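ADP-ribosyltransferase (Staphylococcus aureus, PDB 1OJQ) transfers ADP-ribose from NAD+ to a target protein, probably a Rho-type small GTPase as in related C3 exoenzymes. Local coordinates at residues R150-K155 with R201-T206. Sequence-based numbering, arbitrary orientation.
Sequences RPIELK and RKIIIT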
loop_
_atom_site.group_PDB
_atom_site.type_symbol
_atom_site.label_atom_id
_atom_site.label_comp_id
_atom_site.label_asym_id
_atom_site.label_seq_id
_atom_site.Cartn_x
_atom_site.Cartn_y
_atom_site.Cartn_z
ATOM N N ARG A 150 -13.020 0.005 5.377
ATOM C CA ARG A 150 -12.513 -1.311 5.744
ATOM C C ARG A 150 -11.999 -1.281 7.182
ATOM O O ARG A 150 -11.724 -0.218 7.731
ATOM C CB ARG A 150 -11.419 -1.784 4.781
ATOM C CG ARG A 150 -11.999 -2.469 3.538
ATOM C CD ARG A 150 -10.913 -2.647 2.496
ATOM N NE ARG A 150 -11.101 -3.807 1.639
ATOM C CZ ARG A 150 -10.190 -4.402 0.880
ATOM N NH1 ARG A 150 -8.933 -3.988 0.805
ATOM N NH2 ARG A 150 -10.522 -5.461 0.147
ATOM N N PRO A 151 -11.887 -2.433 7.814
ATOM C CA PRO A 151 -11.534 -2.465 9.244
ATOM C C PRO A 151 -10.145 -1.934 9.578
ATOM O O PRO A 151 -9.933 -1.392 10.654
ATOM C CB PRO A 151 -11.550 -3.961 9.587
ATOM C CG PRO A 151 -12.438 -4.568 8.551
ATOM C CD PRO A 151 -12.130 -3.787 7.294
ATOM N N ILE A 152 -9.192 -2.109 8.675
ATOM C CA ILE A 152 -7.795 -1.767 8.961
ATOM C C ILE A 152 -7.302 -0.686 8.006
ATOM O O ILE A 152 -7.550 -0.727 6.805
ATOM C CB ILE A 152 -6.921 -3.019 8.843
ATOM C CG1 ILE A 152 -7.234 -4.037 9.966
ATOM C CG2 ILE A 152 -5.435 -2.739 8.806
ATOM C CD1 ILE A 152 -6.549 -5.357 9.699
ATOM N N GLU A 153 -6.592 0.277 8.563
ATOM C CA GLU A 153 -5.866 1.261 7.755
ATOM C C GLU A 153 -4.373 1.126 8.022
ATOM O O GLU A 153 -3.915 1.369 9.153
ATOM C CB GLU A 153 -6.323 2.665 8.106
ATOM C CG GLU A 153 -5.605 3.769 7.333
ATOM C CD GLU A 153 -5.961 5.135 7.919
ATOM O OE1 GLU A 153 -5.208 5.588 8.803
ATOM O OE2 GLU A 153 -6.983 5.729 7.509
ATOM N N LEU A 154 -3.635 0.712 7.003
ATOM C CA LEU A 154 -2.174 0.679 7.038
ATOM C C LEU A 154 -1.692 2.066 6.611
ATOM O O LEU A 154 -1.914 2.468 5.468
ATOM C CB LEU A 154 -1.650 -0.437 6.142
ATOM C CG LEU A 154 -0.149 -0.653 6.075
ATOM C CD1 LEU A 154 0.486 -0.920 7.435
ATOM C CD2 LEU A 154 0.153 -1.812 5.113
ATOM N N LYS A 155 -1.075 2.771 7.548
ATOM C CA LYS A 155 -0.620 4.156 7.374
ATOM C C LYS A 155 0.887 4.158 7.266
ATOM O O LYS A 155 1.627 3.889 8.221
ATOM C CB LYS A 155 -1.185 4.965 8.540
ATOM C CG LYS A 155 -0.631 6.365 8.707
ATOM C CD LYS A 155 -1.305 7.107 9.858
ATOM C CE LYS A 155 -0.685 8.484 10.063
ATOM N NZ LYS A 155 -1.239 9.156 11.282
ATOM N N ARG A 201 -13.722 2.137 15.503
ATOM C CA ARG A 201 -14.296 1.330 14.438
ATOM C C ARG A 201 -13.296 1.098 13.325
ATOM O O ARG A 201 -13.593 0.477 12.299
ATOM C CB ARG A 201 -15.558 2.004 13.889
ATOM C CG ARG A 201 -16.663 2.175 14.917
ATOM C CD ARG A 201 -18.018 2.368 14.230
ATOM N NE ARG A 201 -19.088 2.050 15.183
ATOM C CZ ARG A 201 -19.448 2.899 16.142
ATOM N NH1 ARG A 201 -18.846 4.077 16.256
ATOM N NH2 ARG A 201 -20.419 2.557 16.981
ATOM N N LYS A 202 -12.079 1.594 13.548
ATOM C CA LYS A 202 -11.029 1.357 12.568
ATOM C C LYS A 202 -9.741 0.998 13.306
ATOM O O LYS A 202 -9.439 1.575 14.354
ATOM C CB LYS A 202 -10.844 2.591 11.685
ATOM C CG LYS A 202 -10.051 2.351 10.413
ATOM C CD LYS A 202 -10.217 3.520 9.452
ATOM C CE LYS A 202 -9.274 4.662 9.794
ATOM N NZ LYS A 202 -9.485 5.859 8.918
ATOM N N ILE A 203 -8.987 0.034 12.784
ATOM C CA ILE A 203 -7.694 -0.283 13.380
ATOM C C ILE A 203 -6.584 0.351 12.548
ATOM O O ILE A 203 -6.441 0.054 11.363
ATOM C CB ILE A 203 -7.513 -1.806 13.497
ATOM C CG1 ILE A 203 -8.636 -2.457 14.314
ATOM C CG2 ILE A 203 -6.152 -2.172 14.081
ATOM C CD1 ILE A 203 -8.727 -3.964 14.132
ATOM N N ILE A 204 -5.771 1.223 13.159
ATOM C CA ILE A 204 -4.726 1.889 12.381
ATOM C C ILE A 204 -3.347 1.333 12.727
ATOM O O ILE A 204 -2.881 1.365 13.875
ATOM C CB ILE A 204 -4.792 3.410 12.608
ATOM C CG1 ILE A 204 -6.175 4.014 12.289
ATOM C CG2 ILE A 204 -3.698 4.129 11.821
ATOM C CD1 ILE A 204 -6.194 5.524 12.303
ATOM N N ILE A 205 -2.675 0.781 11.718
ATOM C CA ILE A 205 -1.313 0.283 11.833
ATOM C C ILE A 205 -0.390 1.324 11.204
ATOM O O ILE A 205 -0.477 1.537 9.992
ATOM C CB ILE A 205 -1.117 -1.078 11.132
ATOM C CG1 ILE A 205 -2.117 -2.138 11.603
ATOM C CG2 ILE A 205 0.332 -1.550 11.267
ATOM C CD1 ILE A 205 -2.210 -3.382 10.753
ATOM N N THR A 206 0.427 1.996 12.012
ATOM C CA THR A 206 1.313 3.044 11.505
ATOM C C THR A 206 2.700 2.459 11.309
ATOM O O THR A 206 3.184 1.763 12.203
ATOM C CB THR A 206 1.400 4.241 12.455
ATOM O OG1 THR A 206 0.083 4.795 12.636
ATOM C CG2 THR A 206 2.313 5.309 11.858
HETATM O O HOH W 1 -0.061 7.572 13.266
#
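Glu-153 and Lys-202 each place CG anti to the backbone N, and a bend at chi3 of the lysine (83°) then turns its end towards the carboxylate. The bend brings Lys-202 NZ to Glu-153 OE2, 2.9 Å away, in a salt bridge. The ammonium group approaches from above the carboxylate plane, about 53° out of it. Ser-143 also hydrogen-bonds OE2. The other oxygen, Glu-153 OE1, rests against Ile-204 CD1 at 3.6 Å, the two side chains lying side by side.

Strands 152-158 and 203-209 are parallel neighbours inside the mixed five-stranded sheet of the ADP-ribosyltransferase exoenzyme domain. Ile-203 N donates to Pro-151 O at 2.7 Å in a nearly straight bond. Glu-153 N to Ile-203 O, Ile-205 N to Glu-153 O and Lys-155 N to Ile-205 O continue the ladder. Strand 81-87 flanks the first strand, and strand 187-196 flanks the second.

The face with Ile-152, Leu-154, Ile-203 and Ile-205 is apolar. Ile-205 CD1 reaches Ile-152 CG2 at 3.8 Å, and Ile-205 CG2 meets Leu-154 CD1 at 3.9 Å. On the other face, the extended Lys-155 runs alongside Thr-206. One water joins Lys-155 NZ (2.8 Å) to Thr-206 OG1 (2.9 Å).

Arg-150, an NAD+-binding residue, lies two residues before the strand that this ladder joins to 203-209, and its NH1 bonds to Leu-86 O of the flanking strand. The lysine and serine contacts would be expected to stabilise the buried Glu-153 as a carboxylate.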